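Local coordinates for protein FMN-dependent nitronate monooxygenase (Shewanella oneidensis, PDB 5LSM) that probably oxidises propionate 3-nitronate with molecular oxygen to 3-oxopropanoate, using bound flavin mononucleotide, and so serves in nitronate detoxification, at residues 160-163 with 164-167; 226-229 with 230-234. One frame throughout, in Å; residues are numbered along the deposited sequence.

Interaction 1 (160-163 with 164-167); sequences EALW and LEAR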
ATOM      1  N   GLU A 160      10.066  11.334   7.933  1.00 30.81           N
ATOM      2  CA  GLU A 160       9.063  12.114   8.644  1.00 27.14           C
ATOM      3  C   GLU A 160       8.988  11.680  10.109  1.00 30.05           C
ATOM      4  O   GLU A 160       8.915  12.513  11.005  1.00 26.68           O
ATOM      5  CB  GLU A 160       7.690  12.001   7.953  1.00 27.74           C
ATOM      6  CG  GLU A 160       7.513  13.017   6.820  1.00 26.54           C
ATOM      7  CD  GLU A 160       6.308  12.765   5.918  1.00 26.00           C
ATOM      8  OE1 GLU A 160       5.480  11.894   6.239  1.00 24.76           O
ATOM      9  OE2 GLU A 160       6.198  13.448   4.866  1.00 24.85           O
ATOM     10  N   ALA A 161       9.084  10.378  10.355  1.00 30.76           N
ATOM     11  CA  ALA A 161       9.035   9.878  11.718  1.00 31.28           C
ATOM     12  C   ALA A 161      10.238  10.398  12.543  1.00 33.50           C
ATOM     13  O   ALA A 161      10.099  10.749  13.717  1.00 28.80           O
ATOM     14  CB  ALA A 161       8.994   8.363  11.713  1.00 29.26           C
ATOM     15  N   LEU A 162      11.406  10.468  11.911  1.00 31.83           N
ATOM     16  CA  LEU A 162      12.599  10.931  12.582  1.00 32.47           C
ATOM     17  C   LEU A 162      12.520  12.430  12.842  1.00 32.05           C
ATOM     18  O   LEU A 162      13.058  12.930  13.840  1.00 30.61           O
ATOM     19  CB  LEU A 162      13.836  10.607  11.753  1.00 33.69           C
ATOM     20  CG  LEU A 162      14.217   9.127  11.727  1.00 37.18           C
ATOM     21  CD1 LEU A 162      15.086   8.791  10.526  1.00 36.90           C
ATOM     22  CD2 LEU A 162      14.921   8.742  13.011  1.00 34.80           C
ATOM     23  N   TRP A 163      11.872  13.148  11.933  1.00 31.07           N
ATOM     24  CA  TRP A 163      11.673  14.579  12.103  1.00 32.47           C
ATOM     25  C   TRP A 163      10.761  14.834  13.292  1.00 32.26           C
ATOM     26  O   TRP A 163      11.010  15.731  14.078  1.00 30.57           O
ATOM     27  CB  TRP A 163      11.064  15.203  10.852  1.00 33.51           C
ATOM     28  CG  TRP A 163      10.988  16.712  10.927  1.00 38.43           C
ATOM     29  CD1 TRP A 163      11.988  17.587  10.654  1.00 39.61           C
ATOM     30  CD2 TRP A 163       9.853  17.505  11.295  1.00 36.50           C
ATOM     31  NE1 TRP A 163      11.552  18.870  10.825  1.00 43.55           N
ATOM     32  CE2 TRP A 163      10.242  18.851  11.212  1.00 39.28           C
ATOM     33  CE3 TRP A 163       8.555  17.208  11.703  1.00 40.48           C
ATOM     34  CZ2 TRP A 163       9.375  19.900  11.489  1.00 39.71           C
ATOM     35  CZ3 TRP A 163       7.683  18.258  11.979  1.00 42.21           C
ATOM     36  CH2 TRP A 163       8.102  19.584  11.881  1.00 42.78           C
ATOM     37  N   LEU A 164       9.705  14.037  13.412  1.00 30.86           N
ATOM     38  CA  LEU A 164       8.764  14.174  14.505  1.00 32.52           C
ATOM     39  C   LEU A 164       9.381  13.832  15.881  1.00 33.91           C
ATOM     40  O   LEU A 164       9.164  14.541  16.865  1.00 31.35           O
ATOM     41  CB  LEU A 164       7.533  13.317  14.246  1.00 29.21           C
ATOM     42  CG  LEU A 164       6.716  13.754  13.039  1.00 31.03           C
ATOM     43  CD1 LEU A 164       5.657  12.720  12.694  1.00 30.96           C
ATOM     44  CD2 LEU A 164       6.069  15.098  13.304  1.00 33.39           C
ATOM     45  N   GLU A 165      10.154  12.757  15.941  1.00 34.53           N
ATOM     46  CA  GLU A 165      10.850  12.406  17.164  1.00 34.12           C
ATOM     47  C   GLU A 165      11.766  13.539  17.593  1.00 33.87           C
ATOM     48  O   GLU A 165      11.716  13.998  18.735  1.00 34.69           O
ATOM     49  CB  GLU A 165      11.661  11.148  16.958  1.00 35.45           C
ATOM     50  CG  GLU A 165      12.183  10.537  18.243  1.00 41.17           C
ATOM     51  CD  GLU A 165      12.935   9.251  17.988  1.00 44.90           C
ATOM     52  OE1 GLU A 165      13.760   9.234  17.047  1.00 44.23           O
ATOM     53  OE2 GLU A 165      12.676   8.254  18.699  1.00 51.02           O
ATOM     54  N   ALA A 166      12.541  14.033  16.633  1.00 33.49           N
ATOM     55  CA  ALA A 166      13.553  15.063  16.868  1.00 31.23           C
ATOM     56  C   ALA A 166      12.937  16.360  17.386  1.00 30.73           C
ATOM     57  O   ALA A 166      13.564  17.088  18.123  1.00 39.81           O
ATOM     58  CB  ALA A 166      14.328  15.328  15.578  1.00 29.40           C
ATOM     59  N   ARG A 167      11.701  16.628  16.999  1.00 33.91           N
ATOM     60  CA  ARG A 167      10.998  17.827  17.402  1.00 34.09           C
ATOM     61  C   ARG A 167      10.072  17.573  18.597  1.00 33.43           C
ATOM     62  O   ARG A 167       9.214  18.385  18.899  1.00 40.25           O
ATOM     63  CB  ARG A 167      10.190  18.366  16.215  1.00 38.23           C
ATOM     64  CG  ARG A 167      11.042  18.871  15.055  1.00 43.25           C
ATOM     65  CD  ARG A 167      10.611  20.268  14.636  1.00 58.49           C
ATOM     66  NE  ARG A 167      10.392  21.122  15.812  1.00 63.98           N
ATOM     67  CZ  ARG A 167       9.419  22.026  15.944  1.00 55.88           C
ATOM     68  NH1 ARG A 167       8.544  22.256  14.971  1.00 48.61           N
ATOM     69  NH2 ARG A 167       9.321  22.706  17.075  1.00 65.96           N
TER
HETATM   70  O   HOH W   1      14.839  11.552  15.350  1.00 36.82           O

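Interaction 2 (226-229 with 230-234); sequences AAMT and MGASA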
ATOM      1  N   ALA A 226      -2.682  -8.263  13.869  1.00 28.27           N
ATOM      2  CA  ALA A 226      -1.547  -8.137  12.950  1.00 25.70           C
ATOM      3  C   ALA A 226      -0.726  -6.891  13.228  1.00 25.71           C
ATOM      4  O   ALA A 226       0.484  -6.943  13.183  1.00 27.57           O
ATOM      5  CB  ALA A 226      -2.034  -8.119  11.512  1.00 23.65           C
ATOM      6  N   ALA A 227      -1.387  -5.767  13.509  1.00 27.10           N
ATOM      7  CA  ALA A 227      -0.674  -4.512  13.797  1.00 30.53           C
ATOM      8  C   ALA A 227       0.181  -4.626  15.042  1.00 28.82           C
ATOM      9  O   ALA A 227       1.347  -4.277  15.015  1.00 31.71           O
ATOM     10  CB  ALA A 227      -1.642  -3.340  13.934  1.00 29.81           C
ATOM     11  N   MET A 228      -0.395  -5.152  16.118  1.00 32.36           N
ATOM     12  CA  MET A 228       0.287  -5.229  17.406  1.00 27.90           C
ATOM     13  C   MET A 228       1.433  -6.244  17.353  1.00 29.12           C
ATOM     14  O   MET A 228       2.529  -5.991  17.855  1.00 30.66           O
ATOM     15  CB  MET A 228      -0.705  -5.630  18.498  1.00 31.78           C
ATOM     16  CG  MET A 228      -1.863  -4.670  18.706  1.00 33.15           C
ATOM     17  SD  MET A 228      -1.294  -3.047  19.205  1.00 40.47           S
ATOM     18  CE  MET A 228      -2.864  -2.285  19.580  1.00 50.15           C
ATOM     19  N   THR A 229       1.172  -7.384  16.723  1.00 29.55           N
ATOM     20  CA  THR A 229       2.201  -8.377  16.382  1.00 33.02           C
ATOM     21  C   THR A 229       3.477  -7.771  15.799  1.00 30.85           C
ATOM     22  O   THR A 229       4.560  -8.276  16.029  1.00 30.65           O
ATOM     23  CB  THR A 229       1.656  -9.389  15.357  1.00 36.29           C
ATOM     24  OG1 THR A 229       0.514 -10.056  15.902  1.00 47.63           O
ATOM     25  CG2 THR A 229       2.687 -10.411  15.016  1.00 44.07           C
ATOM     26  N   MET A 230       3.325  -6.760  14.958  1.00 32.00           N
ATOM     27  CA  MET A 230       4.463  -6.092  14.342  1.00 36.97           C
ATOM     28  C   MET A 230       5.197  -5.165  15.293  1.00 33.27           C
ATOM     29  O   MET A 230       6.244  -4.650  14.932  1.00 32.33           O
ATOM     30  CB  MET A 230       4.008  -5.262  13.142  1.00 43.14           C
ATOM     31  CG  MET A 230       3.251  -6.048  12.085  1.00 49.15           C
ATOM     32  SD  MET A 230       3.837  -5.696  10.428  1.00 50.02           S
ATOM     33  CE  MET A 230       5.525  -6.246  10.604  1.00 47.76           C
ATOM     34  N   GLY A 231       4.585  -4.844  16.434  1.00 32.54           N
ATOM     35  CA  GLY A 231       5.222  -3.991  17.451  1.00 27.78           C
ATOM     36  C   GLY A 231       4.586  -2.616  17.593  1.00 27.62           C
ATOM     37  O   GLY A 231       5.156  -1.739  18.213  1.00 27.44           O
ATOM     38  N   ALA A 232       3.405  -2.415  17.032  1.00 27.18           N
ATOM     39  CA  ALA A 232       2.656  -1.180  17.304  1.00 34.40           C
ATOM     40  C   ALA A 232       2.266  -1.092  18.789  1.00 31.94           C
ATOM     41  O   ALA A 232       1.908  -2.092  19.388  1.00 28.75           O
ATOM     42  CB  ALA A 232       1.402  -1.121  16.435  1.00 35.00           C
ATOM     43  N   SER A 233       2.260   0.116  19.346  1.00 33.17           N
ATOM     44  CA  SER A 233       1.814   0.329  20.734  1.00 32.20           C
ATOM     45  C   SER A 233       0.320   0.600  20.820  1.00 29.59           C
ATOM     46  O   SER A 233      -0.225   0.691  21.902  1.00 30.28           O
ATOM     47  CB  SER A 233       2.565   1.508  21.368  1.00 35.73           C
ATOM     48  OG  SER A 233       3.921   1.191  21.583  1.00 33.09           O
ATOM     49  N   ALA A 234      -0.316   0.806  19.671  1.00 29.28           N
ATOM     50  CA  ALA A 234      -1.737   1.128  19.598  1.00 27.83           C
ATOM     51  C   ALA A 234      -2.119   1.167  18.130  1.00 27.97           C
ATOM     52  O   ALA A 234      -1.239   1.110  17.246  1.00 25.11           O
ATOM     53  CB  ALA A 234      -2.025   2.474  20.254  1.00 26.27           C
TER

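Interaction 1 (160-163 with 164-167)
Glu160 to Ala166 form the last two turns of helix 158-166, where the amides of Leu164, Glu165 and Ala166 each bond to the carbonyl oxygen four residues back; Arg167 is the first residue past it, and its bond from N to Trp163 O, 3.1 Å long, is weak, as is a second from the same amide to Leu164 O. The side-chain contact is carried by Trp163 and Arg167. The indole swings beside its own carbonyl carbon, with CG anti to the backbone N (chi1 -173°), which carries the ring out from the helix flank. Arg167, one turn on, lays its methylene CD over one face in a CH-pi contact, 3.9 Å from the centroid of the six-membered ring and offset toward its rim. The guanidinium is not stacked: its plane stands 79° from the indole, and NH1 goes on to the carbonyl of Pro136. Leu164 approaches the same indole differently, bringing CD2 to the edge, 3.6 Å from Trp163 CE3. On another side of the helix a water donates to Leu162 O, at 2.7 Å, and to Glu165 OE1, at 3.1 Å, while OE2 of Glu165 accepts from the amide of Glu209. Glu160, buried, turns its carboxylate to Thr156 OG1 and to the amides of Phe186 and Leu187. This is the helix of the beta-alpha-beta unit between strands 150-155 and 171-175 of the TIM barrel. Its chemistry implies a division of labour in Arg167: the aliphatic part packs on the indole, and the charged end reaches the loop before helix 138-145.

Interaction 2 (226-229 with 230-234)
A Schellman motif ends helix 221-229 of the barrel, with Gly231 as the residue of positive phi (111°) that takes the chain out of the helix. Two bonds lead back into the last turn: Gly231 N to Met228 O, 2.7 Å long with the donor well above the carbonyl plane, and a weak one from Ala232 N to Ala227 O at 3.4 Å. A side chain at Gly231 would be jammed against the carbonyl oxygen of Met230, so glycine suits the turn. The Met228 side chain reaches from the last turn to the start of strand 234-237. Its CG stands anti to the carbonyl carbon and the chain bends at chi2 (-61°), which brings SD to 3.3 Å from Ala232 O and the methyl CE to 3.6 Å from Ala234 CA; Pro14 and Leu347 pack on this side chain as well. An alanine in place of Met228 would remove the thioether and is likely to open a gap between the helix end and the start of strand 234-237, leaving Ala234 without its methyl partner. Met230 instead leads away to Leu201 and Pro202 of helix 197-207, and Thr223 of the second subunit packs on it. Past the glycine, CB of Ala232 faces the helix end and rests 3.5 Å from Ala227 O.

Overall arrangement
From the N terminus, the chain meets interaction 1 first, on helix 158-166 between strands 150-155 and 171-175, and completes it before interaction 2 opens at residue 226. The two therefore stand in series, neither nested nor crossed. Each is local: the first spans a helix end, and the second closes the turn that returns helix 221-229 to strand 234-237. Between them the chain passes through strand 171-175, helix 197-207 and strand 212-215, among other elements. They lie about 20 Å apart, centre to centre, and their nearest atoms about 12 Å, without touching. Interaction 1 lies in the helical layer around the parallel barrel; interaction 2 leads from that layer back to strand 234-237. Strands 171-175 and 234-237 carry the FMN-binding Gln175 and Gln236.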